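PDB 3L6N: metallo-beta-lactamase from Chryseobacterium indologenes, which hydrolyses the beta-lactam ring of penicillins, cephalosporins and carbapenems with two zinc ions, conferring resistance to these antibiotics. Local coordinates for residues N13-Y18 with Y151-G156; V42-V47 with D59-R64; G83-F88 with E103-D108; K181-L186 with E210-L215. All coordinates share one frame; numbering follows the deposited sequence.

Contact 1: N13-Y18 with Y151-G156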
loop_
_atom_site.group_PDB
_atom_site.type_symbol
_atom_site.label_atom_id
_atom_site.label_comp_id
_atom_site.label_asym_id
_atom_site.label_seq_id
_atom_site.Cartn_x
_atom_site.Cartn_y
_atom_site.Cartn_z
ATOM N N ASN A 13 -8.902 -12.792 10.588
ATOM C CA ASN A 13 -7.781 -13.138 11.474
ATOM C C ASN A 13 -6.452 -12.475 11.078
ATOM O O ASN A 13 -5.803 -11.839 11.915
ATOM C CB ASN A 13 -7.619 -14.668 11.584
ATOM C CG ASN A 13 -6.801 -15.095 12.780
ATOM O OD1 ASN A 13 -6.814 -14.446 13.833
ATOM N ND2 ASN A 13 -6.113 -16.227 12.640
ATOM N N ASN A 14 -6.075 -12.603 9.805
ATOM C CA ASN A 14 -4.692 -12.355 9.406
ATOM C C ASN A 14 -4.419 -11.102 8.584
ATOM O O ASN A 14 -3.274 -10.620 8.577
ATOM C CB ASN A 14 -4.107 -13.574 8.671
ATOM C CG ASN A 14 -3.724 -14.699 9.620
ATOM O OD1 ASN A 14 -3.860 -14.583 10.838
ATOM N ND2 ASN A 14 -3.262 -15.815 9.052
ATOM N N LEU A 15 -5.438 -10.589 7.891
ATOM C CA LEU A 15 -5.246 -9.413 7.045
ATOM C C LEU A 15 -5.577 -8.130 7.806
ATOM O O LEU A 15 -6.721 -7.911 8.234
ATOM C CB LEU A 15 -6.073 -9.509 5.754
ATOM C CG LEU A 15 -5.831 -8.375 4.757
ATOM C CD1 LEU A 15 -4.374 -8.373 4.264
ATOM C CD2 LEU A 15 -6.789 -8.568 3.597
ATOM N N HIS A 16 -4.568 -7.280 7.957
ATOM C CA HIS A 16 -4.712 -6.060 8.753
ATOM C C HIS A 16 -4.543 -4.801 7.934
ATOM O O HIS A 16 -3.642 -4.711 7.097
ATOM C CB HIS A 16 -3.668 -6.029 9.877
ATOM C CG HIS A 16 -3.851 -7.085 10.930
ATOM N ND1 HIS A 16 -3.615 -8.424 10.689
ATOM C CD2 HIS A 16 -4.209 -6.996 12.234
ATOM C CE1 HIS A 16 -3.828 -9.112 11.801
ATOM N NE2 HIS A 16 -4.185 -8.269 12.754
ATOM N N ILE A 17 -5.410 -3.822 8.194
ATOM C CA ILE A 17 -5.242 -2.449 7.722
ATOM C C ILE A 17 -4.527 -1.731 8.843
ATOM O O ILE A 17 -4.907 -1.894 9.989
ATOM C CB ILE A 17 -6.604 -1.759 7.514
ATOM C CG1 ILE A 17 -7.417 -2.510 6.456
ATOM C CG2 ILE A 17 -6.414 -0.276 7.143
ATOM C CD1 ILE A 17 -8.920 -2.497 6.742
ATOM N N TYR A 18 -3.475 -0.981 8.532
ATOM C CA TYR A 18 -2.868 -0.118 9.548
ATOM C C TYR A 18 -2.701 1.307 9.042
ATOM O O TYR A 18 -2.415 1.539 7.868
ATOM C CB TYR A 18 -1.574 -0.708 10.141
ATOM C CG TYR A 18 -0.313 -0.609 9.306
ATOM C CD1 TYR A 18 0.611 0.418 9.528
ATOM C CD2 TYR A 18 -0.008 -1.565 8.339
ATOM C CE1 TYR A 18 1.791 0.503 8.799
ATOM C CE2 TYR A 18 1.181 -1.495 7.600
ATOM C CZ TYR A 18 2.075 -0.455 7.836
ATOM O OH TYR A 18 3.245 -0.352 7.114
ATOM N N TYR A 151 -9.642 -13.138 1.127
ATOM C CA TYR A 151 -10.233 -12.105 1.977
ATOM C C TYR A 151 -11.229 -11.212 1.250
ATOM O O TYR A 151 -11.969 -10.461 1.887
ATOM C CB TYR A 151 -9.118 -11.244 2.594
ATOM C CG TYR A 151 -8.171 -12.054 3.440
ATOM C CD1 TYR A 151 -7.048 -12.674 2.880
ATOM C CD2 TYR A 151 -8.405 -12.216 4.800
ATOM C CE1 TYR A 151 -6.182 -13.435 3.658
ATOM C CE2 TYR A 151 -7.548 -12.966 5.585
ATOM C CZ TYR A 151 -6.444 -13.573 5.011
ATOM O OH TYR A 151 -5.606 -14.325 5.796
ATOM N N ASN A 152 -11.232 -11.300 -0.083
ATOM C CA ASN A 152 -12.005 -10.406 -0.953
ATOM C C ASN A 152 -11.722 -8.934 -0.683
ATOM O O ASN A 152 -12.612 -8.096 -0.720
ATOM C CB ASN A 152 -13.508 -10.718 -0.897
ATOM C CG ASN A 152 -13.857 -12.001 -1.631
ATOM O OD1 ASN A 152 -13.211 -12.373 -2.617
ATOM N ND2 ASN A 152 -14.886 -12.685 -1.154
ATOM N N VAL A 153 -10.450 -8.637 -0.424
ATOM C CA VAL A 153 -10.031 -7.267 -0.149
ATOM C C VAL A 153 -9.032 -6.837 -1.208
ATOM O O VAL A 153 -8.114 -7.582 -1.528
ATOM C CB VAL A 153 -9.379 -7.148 1.260
ATOM C CG1 VAL A 153 -8.719 -5.784 1.442
ATOM C CG2 VAL A 153 -10.408 -7.392 2.353
ATOM N N LEU A 154 -9.235 -5.638 -1.749
ATOM C CA LEU A 154 -8.270 -5.043 -2.661
ATOM C C LEU A 154 -7.580 -3.885 -1.976
ATOM O O LEU A 154 -8.241 -2.966 -1.495
ATOM C CB LEU A 154 -8.948 -4.519 -3.924
ATOM C CG LEU A 154 -7.964 -3.985 -4.970
ATOM C CD1 LEU A 154 -7.230 -5.138 -5.662
ATOM C CD2 LEU A 154 -8.685 -3.111 -5.992
ATOM N N ASP A 155 -6.250 -3.935 -1.931
ATOM C CA ASP A 155 -5.474 -2.787 -1.473
ATOM C C ASP A 155 -5.299 -1.891 -2.684
ATOM O O ASP A 155 -4.499 -2.185 -3.567
ATOM C CB ASP A 155 -4.113 -3.248 -0.934
ATOM C CG ASP A 155 -3.294 -2.117 -0.333
ATOM O OD1 ASP A 155 -3.744 -0.956 -0.360
ATOM O OD2 ASP A 155 -2.179 -2.420 0.155
ATOM N N GLY A 156 -6.065 -0.805 -2.719
ATOM C CA GLY A 156 -6.079 0.111 -3.865
ATOM C C GLY A 156 -4.879 1.028 -3.920
ATOM O O GLY A 156 -4.476 1.498 -5.006
#

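Contact 2: V42-V47 with D59-R64. With SO4 (sulfate ion), chain D.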
loop_
_atom_site.group_PDB
_atom_site.type_symbol
_atom_site.label_atom_id
_atom_site.label_comp_id
_atom_site.label_asym_id
_atom_site.label_seq_id
_atom_site.Cartn_x
_atom_site.Cartn_y
_atom_site.Cartn_z
ATOM N N VAL A 42 5.328 -12.024 9.035
ATOM C CA VAL A 42 4.387 -10.993 8.593
ATOM C C VAL A 42 4.885 -10.291 7.329
ATOM O O VAL A 42 6.070 -9.964 7.210
ATOM C CB VAL A 42 4.132 -9.988 9.735
ATOM C CG1 VAL A 42 3.239 -8.845 9.296
ATOM C CG2 VAL A 42 3.512 -10.714 10.925
ATOM N N VAL A 43 3.966 -10.067 6.395
ATOM C CA VAL A 43 4.279 -9.354 5.153
ATOM C C VAL A 43 3.693 -7.944 5.256
ATOM O O VAL A 43 2.496 -7.807 5.495
ATOM C CB VAL A 43 3.650 -10.071 3.941
ATOM C CG1 VAL A 43 3.982 -9.331 2.661
ATOM C CG2 VAL A 43 4.166 -11.526 3.861
ATOM N N LEU A 44 4.531 -6.915 5.091
ATOM C CA LEU A 44 4.037 -5.525 5.026
ATOM C C LEU A 44 3.724 -5.153 3.600
ATOM O O LEU A 44 4.480 -5.495 2.684
ATOM C CB LEU A 44 5.080 -4.520 5.528
ATOM C CG LEU A 44 5.582 -4.653 6.953
ATOM C CD1 LEU A 44 6.475 -3.454 7.246
ATOM C CD2 LEU A 44 4.426 -4.701 7.952
ATOM N N PHE A 45 2.605 -4.448 3.429
ATOM C CA PHE A 45 2.260 -3.795 2.176
ATOM C C PHE A 45 2.294 -2.303 2.400
ATOM O O PHE A 45 1.356 -1.723 2.949
ATOM C CB PHE A 45 0.902 -4.285 1.657
ATOM C CG PHE A 45 0.898 -5.747 1.347
ATOM C CD1 PHE A 45 0.520 -6.671 2.312
ATOM C CD2 PHE A 45 1.332 -6.202 0.104
ATOM C CE1 PHE A 45 0.555 -8.033 2.042
ATOM C CE2 PHE A 45 1.363 -7.563 -0.177
ATOM C CZ PHE A 45 0.965 -8.480 0.803
ATOM N N ASP A 46 3.411 -1.719 1.961
ATOM C CA ASP A 46 3.798 -0.335 2.246
ATOM C C ASP A 46 4.182 -0.163 3.701
ATOM O O ASP A 46 3.844 -0.984 4.551
ATOM C CB ASP A 46 2.744 0.658 1.765
ATOM C CG ASP A 46 2.508 0.528 0.285
ATOM O OD1 ASP A 46 3.520 0.474 -0.438
ATOM O OD2 ASP A 46 1.335 0.473 -0.149
ATOM N N VAL A 47 4.925 0.907 3.966
ATOM C CA VAL A 47 5.605 1.089 5.255
ATOM C C VAL A 47 5.117 2.362 5.948
ATOM O O VAL A 47 4.490 3.213 5.296
ATOM C CB VAL A 47 7.142 1.148 5.066
ATOM C CG1 VAL A 47 7.658 -0.137 4.423
ATOM C CG2 VAL A 47 7.548 2.357 4.228
ATOM N N ASP A 59 8.271 -3.870 16.268
ATOM C CA ASP A 59 8.132 -4.250 17.682
ATOM C C ASP A 59 6.685 -4.541 18.064
ATOM O O ASP A 59 6.411 -5.503 18.794
ATOM C CB ASP A 59 8.684 -3.151 18.604
ATOM C CG ASP A 59 10.188 -2.961 18.464
ATOM O OD1 ASP A 59 10.866 -3.815 17.861
ATOM O OD2 ASP A 59 10.681 -1.931 18.980
ATOM N N THR A 60 5.768 -3.710 17.569
ATOM C CA THR A 60 4.343 -3.867 17.849
ATOM C C THR A 60 3.831 -5.178 17.244
ATOM O O THR A 60 3.112 -5.930 17.891
ATOM C CB THR A 60 3.566 -2.642 17.338
ATOM O OG1 THR A 60 3.968 -1.501 18.111
ATOM C CG2 THR A 60 2.052 -2.818 17.489
ATOM N N ILE A 61 4.231 -5.449 16.009
ATOM C CA ILE A 61 3.841 -6.682 15.332
ATOM C C ILE A 61 4.396 -7.922 16.052
ATOM O O ILE A 61 3.682 -8.917 16.211
ATOM C CB ILE A 61 4.254 -6.640 13.837
ATOM C CG1 ILE A 61 3.399 -5.612 13.085
ATOM C CG2 ILE A 61 4.152 -8.032 13.169
ATOM C CD1 ILE A 61 3.907 -5.286 11.662
ATOM N N LYS A 62 5.649 -7.856 16.510
ATOM C CA LYS A 62 6.238 -8.958 17.273
ATOM C C LYS A 62 5.471 -9.238 18.566
ATOM O O LYS A 62 5.205 -10.391 18.910
ATOM C CB LYS A 62 7.726 -8.680 17.569
ATOM C CG LYS A 62 8.378 -9.687 18.536
ATOM C CD LYS A 62 8.374 -11.113 18.001
ATOM C CE LYS A 62 9.043 -12.064 19.006
ATOM N NZ LYS A 62 9.128 -13.461 18.469
ATOM N N LYS A 63 5.114 -8.184 19.288
ATOM C CA LYS A 63 4.364 -8.347 20.539
ATOM C C LYS A 63 2.953 -8.901 20.290
ATOM O O LYS A 63 2.463 -9.747 21.052
ATOM C CB LYS A 63 4.306 -7.009 21.284
ATOM C CG LYS A 63 3.647 -7.051 22.654
ATOM C CD LYS A 63 3.731 -5.664 23.281
ATOM C CE LYS A 63 2.846 -5.536 24.503
ATOM N NZ LYS A 63 2.950 -4.156 25.061
ATOM N N ARG A 64 2.319 -8.434 19.212
ATOM C CA ARG A 64 0.949 -8.810 18.872
ATOM C C ARG A 64 0.858 -10.242 18.375
ATOM O O ARG A 64 -0.042 -10.981 18.773
ATOM C CB ARG A 64 0.388 -7.867 17.795
ATOM C CG ARG A 64 -1.116 -7.953 17.590
ATOM C CD ARG A 64 -1.554 -6.737 16.768
ATOM N NE ARG A 64 -2.990 -6.715 16.477
ATOM C CZ ARG A 64 -3.814 -5.728 16.814
ATOM N NH1 ARG A 64 -3.361 -4.674 17.487
ATOM N NH2 ARG A 64 -5.097 -5.789 16.473
HETATM S S SO4 D . 2.365 -2.112 21.570
HETATM O O1 SO4 D . 2.230 -1.101 20.520
HETATM O O2 SO4 D . 1.055 -2.698 21.852
HETATM O O3 SO4 D . 3.274 -3.165 21.127
HETATM O O4 SO4 D . 2.899 -1.494 22.782
#

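Contact 3: G83-F88 with E103-D108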
loop_
_atom_site.group_PDB
_atom_site.type_symbol
_atom_site.label_atom_id
_atom_site.label_comp_id
_atom_site.label_asym_id
_atom_site.label_seq_id
_atom_site.Cartn_x
_atom_site.Cartn_y
_atom_site.Cartn_z
ATOM N N GLY A 83 8.957 3.984 0.933
ATOM C CA GLY A 83 9.757 4.646 1.965
ATOM C C GLY A 83 11.241 4.411 1.733
ATOM O O GLY A 83 11.718 4.449 0.588
ATOM N N ASP A 84 11.967 4.156 2.819
ATOM C CA ASP A 84 13.402 3.903 2.762
ATOM C C ASP A 84 13.635 2.415 2.968
ATOM O O ASP A 84 13.712 1.930 4.112
ATOM C CB ASP A 84 14.141 4.725 3.826
ATOM C CG ASP A 84 15.644 4.427 3.871
ATOM O OD1 ASP A 84 16.154 3.689 2.992
ATOM O OD2 ASP A 84 16.304 4.940 4.802
ATOM N N LEU A 85 13.736 1.691 1.861
ATOM C CA LEU A 85 13.842 0.239 1.907
ATOM C C LEU A 85 15.144 -0.254 2.537
ATOM O O LEU A 85 15.239 -1.435 2.883
ATOM C CB LEU A 85 13.664 -0.378 0.521
ATOM C CG LEU A 85 12.270 -0.234 -0.098
ATOM C CD1 LEU A 85 12.327 -0.674 -1.553
ATOM C CD2 LEU A 85 11.211 -1.033 0.673
ATOM N N SER A 86 16.121 0.647 2.702
ATOM C CA SER A 86 17.407 0.252 3.286
ATOM C C SER A 86 17.235 -0.265 4.708
ATOM O O SER A 86 17.964 -1.166 5.140
ATOM C CB SER A 86 18.446 1.384 3.232
ATOM O OG SER A 86 18.167 2.429 4.147
ATOM N N PHE A 87 16.255 0.276 5.424
ATOM C CA PHE A 87 15.988 -0.178 6.786
ATOM C C PHE A 87 15.750 -1.681 6.821
ATOM O O PHE A 87 16.270 -2.386 7.699
ATOM C CB PHE A 87 14.778 0.541 7.373
ATOM C CG PHE A 87 14.391 0.046 8.742
ATOM C CD1 PHE A 87 14.931 0.630 9.883
ATOM C CD2 PHE A 87 13.475 -0.995 8.885
ATOM C CE1 PHE A 87 14.566 0.180 11.150
ATOM C CE2 PHE A 87 13.108 -1.464 10.141
ATOM C CZ PHE A 87 13.646 -0.872 11.279
ATOM N N PHE A 88 14.943 -2.161 5.875
ATOM C CA PHE A 88 14.601 -3.573 5.802
ATOM C C PHE A 88 15.692 -4.389 5.124
ATOM O O PHE A 88 16.044 -5.473 5.604
ATOM C CB PHE A 88 13.230 -3.758 5.151
ATOM C CG PHE A 88 12.139 -3.045 5.885
ATOM C CD1 PHE A 88 11.551 -3.622 7.012
ATOM C CD2 PHE A 88 11.721 -1.784 5.480
ATOM C CE1 PHE A 88 10.557 -2.959 7.712
ATOM C CE2 PHE A 88 10.714 -1.112 6.181
ATOM C CZ PHE A 88 10.132 -1.710 7.289
ATOM N N GLU A 103 13.132 1.757 -10.702
ATOM C CA GLU A 103 13.709 2.787 -11.560
ATOM C C GLU A 103 13.471 4.172 -10.973
ATOM O O GLU A 103 14.354 5.027 -11.018
ATOM C CB GLU A 103 13.112 2.705 -12.955
ATOM C CG GLU A 103 13.703 1.597 -13.792
ATOM C CD GLU A 103 12.809 1.208 -14.951
ATOM O OE1 GLU A 103 11.780 1.878 -15.192
ATOM O OE2 GLU A 103 13.145 0.215 -15.629
ATOM N N PHE A 104 12.279 4.388 -10.411
ATOM C CA PHE A 104 11.969 5.657 -9.757
ATOM C C PHE A 104 12.779 5.854 -8.472
ATOM O O PHE A 104 13.290 6.937 -8.221
ATOM C CB PHE A 104 10.475 5.757 -9.431
ATOM C CG PHE A 104 9.589 6.063 -10.619
ATOM C CD1 PHE A 104 8.207 5.965 -10.479
ATOM C CD2 PHE A 104 10.112 6.452 -11.856
ATOM C CE1 PHE A 104 7.348 6.262 -11.530
ATOM C CE2 PHE A 104 9.258 6.749 -12.938
ATOM C CZ PHE A 104 7.866 6.654 -12.770
ATOM N N LEU A 105 12.881 4.805 -7.654
ATOM C CA LEU A 105 13.664 4.876 -6.425
ATOM C C LEU A 105 15.117 5.235 -6.717
ATOM O O LEU A 105 15.683 6.122 -6.085
ATOM C CB LEU A 105 13.582 3.555 -5.653
ATOM C CG LEU A 105 12.228 3.242 -5.007
ATOM C CD1 LEU A 105 12.175 1.771 -4.587
ATOM C CD2 LEU A 105 11.946 4.176 -3.832
ATOM N N LYS A 106 15.698 4.554 -7.700
ATOM C CA LYS A 106 17.082 4.804 -8.089
ATOM C C LYS A 106 17.269 6.245 -8.604
ATOM O O LYS A 106 18.208 6.940 -8.202
ATOM C CB LYS A 106 17.511 3.771 -9.131
ATOM C CG LYS A 106 18.982 3.802 -9.508
ATOM C CD LYS A 106 19.893 3.439 -8.334
ATOM C CE LYS A 106 21.285 3.002 -8.805
ATOM N NZ LYS A 106 22.006 4.040 -9.605
ATOM N N LYS A 107 16.369 6.683 -9.483
ATOM C CA LYS A 107 16.376 8.055 -10.019
ATOM C C LYS A 107 16.317 9.088 -8.888
ATOM O O LYS A 107 16.970 10.148 -8.944
ATOM C CB LYS A 107 15.197 8.234 -10.991
ATOM C CG LYS A 107 14.930 9.651 -11.496
ATOM C CD LYS A 107 15.985 10.117 -12.469
ATOM C CE LYS A 107 15.485 11.311 -13.285
ATOM N NZ LYS A 107 15.363 12.528 -12.414
ATOM N N ASP A 108 15.546 8.772 -7.851
ATOM C CA ASP A 108 15.366 9.689 -6.723
ATOM C C ASP A 108 16.435 9.535 -5.628
ATOM O O ASP A 108 16.363 10.206 -4.598
ATOM C CB ASP A 108 13.946 9.556 -6.137
ATOM C CG ASP A 108 12.863 10.120 -7.060
ATOM O OD1 ASP A 108 13.187 10.804 -8.055
ATOM O OD2 ASP A 108 11.660 9.900 -6.784
#

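Contact 4: K181-L186 with E210-L215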
loop_
_atom_site.group_PDB
_atom_site.type_symbol
_atom_site.label_atom_id
_atom_site.label_comp_id
_atom_site.label_asym_id
_atom_site.label_seq_id
_atom_site.Cartn_x
_atom_site.Cartn_y
_atom_site.Cartn_z
ATOM N N LYS A 181 -9.350 5.738 -16.713
ATOM C CA LYS A 181 -9.322 4.503 -17.486
ATOM C C LYS A 181 -8.796 3.366 -16.625
ATOM O O LYS A 181 -9.345 2.271 -16.634
ATOM C CB LYS A 181 -8.483 4.667 -18.758
ATOM C CG LYS A 181 -9.004 5.751 -19.690
ATOM C CD LYS A 181 -7.935 6.222 -20.656
ATOM C CE LYS A 181 -8.534 7.066 -21.767
ATOM N NZ LYS A 181 -9.166 6.205 -22.804
ATOM N N THR A 182 -7.743 3.642 -15.857
ATOM C CA THR A 182 -7.199 2.652 -14.936
ATOM C C THR A 182 -8.223 2.292 -13.857
ATOM O O THR A 182 -8.390 1.121 -13.543
ATOM C CB THR A 182 -5.890 3.147 -14.311
ATOM O OG1 THR A 182 -4.946 3.395 -15.363
ATOM C CG2 THR A 182 -5.303 2.089 -13.368
ATOM N N ILE A 183 -8.901 3.298 -13.309
ATOM C CA ILE A 183 -9.951 3.072 -12.300
ATOM C C ILE A 183 -11.123 2.255 -12.854
ATOM O O ILE A 183 -11.656 1.376 -12.169
ATOM C CB ILE A 183 -10.450 4.407 -11.669
ATOM C CG1 ILE A 183 -9.402 4.954 -10.694
ATOM C CG2 ILE A 183 -11.810 4.229 -10.950
ATOM C CD1 ILE A 183 -9.251 4.137 -9.408
ATOM N N ASN A 184 -11.517 2.530 -14.094
ATOM C CA ASN A 184 -12.612 1.770 -14.696
ATOM C C ASN A 184 -12.225 0.319 -14.970
ATOM O O ASN A 184 -13.062 -0.579 -14.851
ATOM C CB ASN A 184 -13.191 2.492 -15.914
ATOM C CG ASN A 184 -14.027 3.706 -15.518
ATOM O OD1 ASN A 184 -14.830 3.641 -14.583
ATOM N ND2 ASN A 184 -13.829 4.816 -16.210
ATOM N N LYS A 185 -10.949 0.089 -15.287
ATOM C CA LYS A 185 -10.404 -1.269 -15.384
ATOM C C LYS A 185 -10.434 -1.976 -14.024
ATOM O O LYS A 185 -10.758 -3.161 -13.944
ATOM C CB LYS A 185 -8.976 -1.266 -15.936
ATOM C CG LYS A 185 -8.874 -1.017 -17.437
ATOM C CD LYS A 185 -7.437 -1.158 -17.925
ATOM C CE LYS A 185 -7.337 -0.870 -19.421
ATOM N NZ LYS A 185 -5.944 -1.038 -19.928
ATOM N N LEU A 186 -10.087 -1.245 -12.964
ATOM C CA LEU A 186 -10.126 -1.781 -11.603
ATOM C C LEU A 186 -11.554 -2.188 -11.248
ATOM O O LEU A 186 -11.796 -3.312 -10.787
ATOM C CB LEU A 186 -9.603 -0.733 -10.604
ATOM C CG LEU A 186 -9.474 -1.065 -9.110
ATOM C CD1 LEU A 186 -8.489 -0.107 -8.465
ATOM C CD2 LEU A 186 -10.812 -1.018 -8.377
ATOM N N GLU A 210 -16.006 5.199 -6.963
ATOM C CA GLU A 210 -16.898 6.170 -7.591
ATOM C C GLU A 210 -16.494 7.592 -7.253
ATOM O O GLU A 210 -16.582 8.491 -8.101
ATOM C CB GLU A 210 -18.360 5.919 -7.197
ATOM C CG GLU A 210 -19.008 4.751 -7.930
ATOM C CD GLU A 210 -18.899 4.861 -9.448
ATOM O OE1 GLU A 210 -19.216 5.939 -10.018
ATOM O OE2 GLU A 210 -18.490 3.863 -10.074
ATOM N N HIS A 211 -16.031 7.807 -6.024
ATOM C CA HIS A 211 -15.595 9.127 -5.632
ATOM C C HIS A 211 -14.292 9.544 -6.317
ATOM O O HIS A 211 -14.076 10.731 -6.569
ATOM C CB HIS A 211 -15.475 9.274 -4.119
ATOM C CG HIS A 211 -15.422 10.700 -3.682
ATOM N ND1 HIS A 211 -14.338 11.248 -3.035
ATOM C CD2 HIS A 211 -16.309 11.709 -3.852
ATOM C CE1 HIS A 211 -14.569 12.527 -2.801
ATOM N NE2 HIS A 211 -15.759 12.830 -3.284
ATOM N N THR A 212 -13.427 8.567 -6.593
ATOM C CA THR A 212 -12.197 8.821 -7.353
ATOM C C THR A 212 -12.530 9.372 -8.740
ATOM O O THR A 212 -11.956 10.377 -9.164
ATOM C CB THR A 212 -11.297 7.568 -7.447
ATOM O OG1 THR A 212 -10.983 7.122 -6.125
ATOM C CG2 THR A 212 -9.986 7.882 -8.179
ATOM N N LEU A 213 -13.460 8.712 -9.422
ATOM C CA LEU A 213 -13.933 9.174 -10.733
ATOM C C LEU A 213 -14.531 10.579 -10.667
ATOM O O LEU A 213 -14.287 11.411 -11.545
ATOM C CB LEU A 213 -14.936 8.182 -11.316
ATOM C CG LEU A 213 -14.372 6.819 -11.707
ATOM C CD1 LEU A 213 -15.471 5.832 -12.047
ATOM C CD2 LEU A 213 -13.382 6.947 -12.864
ATOM N N GLU A 214 -15.297 10.848 -9.614
ATOM C CA GLU A 214 -15.850 12.181 -9.411
ATOM C C GLU A 214 -14.778 13.263 -9.256
ATOM O O GLU A 214 -14.858 14.326 -9.887
ATOM C CB GLU A 214 -16.810 12.195 -8.222
ATOM C CG GLU A 214 -17.507 13.518 -8.065
ATOM C CD GLU A 214 -18.579 13.500 -6.996
ATOM O OE1 GLU A 214 -18.768 14.550 -6.365
ATOM O OE2 GLU A 214 -19.228 12.453 -6.795
ATOM N N LEU A 215 -13.765 12.995 -8.431
ATOM C CA LEU A 215 -12.686 13.960 -8.212
ATOM C C LEU A 215 -11.880 14.211 -9.488
ATOM O O LEU A 215 -11.403 15.322 -9.721
ATOM C CB LEU A 215 -11.761 13.497 -7.080
ATOM C CG LEU A 215 -12.334 13.533 -5.657
ATOM C CD1 LEU A 215 -11.382 12.831 -4.686
ATOM C CD2 LEU A 215 -12.629 14.957 -5.182
#

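Contact 1: N13-Y18 with Y151-G156
The Tyr151 ring carries Leu15 on one face: Leu15 CB stands 3.9 Å from the ring centroid and 18° off the normal, a CH-pi contact displaced toward the CD2-CE2 rim. Asn14 CB comes obliquely to the phenol end of the same ring, 3.3 Å from Tyr151 OH. The other flat group, the His16 ring, has Asn14 O in plane at its edge, where His16 ND1 gives it a weak hydrogen bond. Leu15 extends past the ring because its CG lies opposite the backbone N (chi1 -175°), and CD2 fits between Tyr151 CB, at 3.7 Å, and Val153 CB, at 3.8 Å. No hydrogen bond runs between the segments, but the Glu128 carboxylate bridges them, taking Tyr151 OH on OE1 and Asn14 ND2 on OE2. Asn152 and Val153 form a G1 beta bulge opposite Phe148, at the start of strand 153-157. Strands 15-24 and 153-157 belong to the two facing sheets, and this apolar join is part of the central beta sandwich of the metallo-beta-lactamase fold.

Contact 2: V42-V47 with D59-R64
Ile61 meets Val42 and Leu44 from a helical turn in which Arg64 N donates to Thr60 O at 2.9 Å. On the side chain of the same threonine, Thr60 OG1 lies 3.0 Å from O1 of a sulfate ion, probably taken from the crystallisation liquor. That bond is not settled, because Ser56 O also lies within reach of the single hydroxyl proton. Lys63 runs beside the ion with its extended chain, CD 3.3 Å from sulfate O3.

Across the contact the chemistry is wholly apolar, and both branches of Ile61 take part. Its CG2, anti to the backbone N, meets Val42 CG2 at 3.6 Å, with Val42 CB and CG1 slightly farther off. The longer branch, extended at chi2 168°, brings CD1 to 3.8 Å from Leu44 CD2. The CB of Leu44 does not aim at the helix, but its CD2 methyl reaches it.

Helix 54-65 thus lies against the sheet in a beta-alpha-beta unit with strands 41-45 and 69-73. Val42 and Leu44 bond through their backbones to the 69-73 strand region, while Tyr35 of strand 27-38 packs on both side chains and Leu57 of the helix also covers Leu44.

Contact 3: G83-F88 with E103-D108
Leu85, a few residues after the HxHxDR zinc-binding signature that contains His76, His78 and Asp80, meets Leu105 of helix 99-107 through one pair of methyls, 3.9 Å between Leu85 CD1 and Leu105 CD1. This pair is the packed part of the contact, and Thr95 of strand 94-97 backs it by lying against Leu85. The two leucine side chains cross at about a right angle, which, with a single methyl pair touching, keeps their overlap small. Gly83 O adds a distant approach to Leu105 CD2.

The solvent side differs in character. Glu103, Lys106 and Lys107 carry their charged chains at the exposed surface of helix 99-107, whereas Leu105 is the residue of 103-108 that turns to Leu85. Around the other segment, Tyr54 meets the rings of both Phe87 and Phe88, edge-to-face with Phe87, and its hydroxyl bonds to Asp84 N.

The contact therefore ties the start of helix 86-90 to helix 99-107 near the active site, since Gly83 follows closely after Asp80, a zinc ligand. Asp84 shapes that start by an Asx turn, its OD1 accepting a capping bond of 3.1 Å from Ser86 N. Ser86 N meets OD1 from 48° above the carboxylate plane, and Ser86 OG reaches the same oxygen from the same face, on the syn side, at 2.6 Å.

Contact 4: K181-L186 with E210-L215
Apolar packing dominates where Ile183 meets Leu213 and Thr212. Ile183 and Leu213 lie alongside each other, pointing in opposite directions, with Ile183 CG2 3.7 Å from Leu213 CD2. The other branch of Ile183 turns to Thr212, crossing it at about a right angle, and its CG1 comes to 3.9 Å from Thr212 CG2. These residues sit between antiparallel helices; the axes of the two segments approach to 10.2 Å, with 165° between their directions.

The polar amide of Asn184 meets methyls. Toward the exposed rim it leans across Leu213, with OD1 3.4 Å from Leu213 CD1; chi1 of -73° carries the amide to this side, although CB does not aim there.

The side-chain bonds of Thr212 and the charge of Glu210 find partners outside these two segments. Thr212 OG1 bonds to His208 O and Lys161 N while its methyl serves the helix pair. Thr212 thereby touches the backbone of a residue that probably binds the beta-lactam. Lys187, one turn beyond Ile183, forms a salt bridge with Glu210 OE2.

With neither hydrogen bond nor ion pair directly across them, the pairing of these segments probably rests on side-chain fit, with the Glu210-Lys187 bridge as an added polar tie.

In the fold
Contact 1 lies in the core, joining the two sheets of the sandwich through an aromatic face and apolar methyls. Contacts 2 and 3 are also buried but use chiefly aliphatic groups: contact 2 seats helix 54-65 on the larger sheet, and contact 3 joins the start of one helix to another. Contact 4, partly buried, pairs helices beside the second sheet and has an amide at its rim. Contacts 1 and 2 share the larger sheet and are probably linked by a hydrogen bond from Tyr18 OH to Asp46 O, 2.7 Å. Val47 and Phe88 pack contact 2 against contact 3, while Leu154 touches Leu186 to connect contact 1 with contact 4.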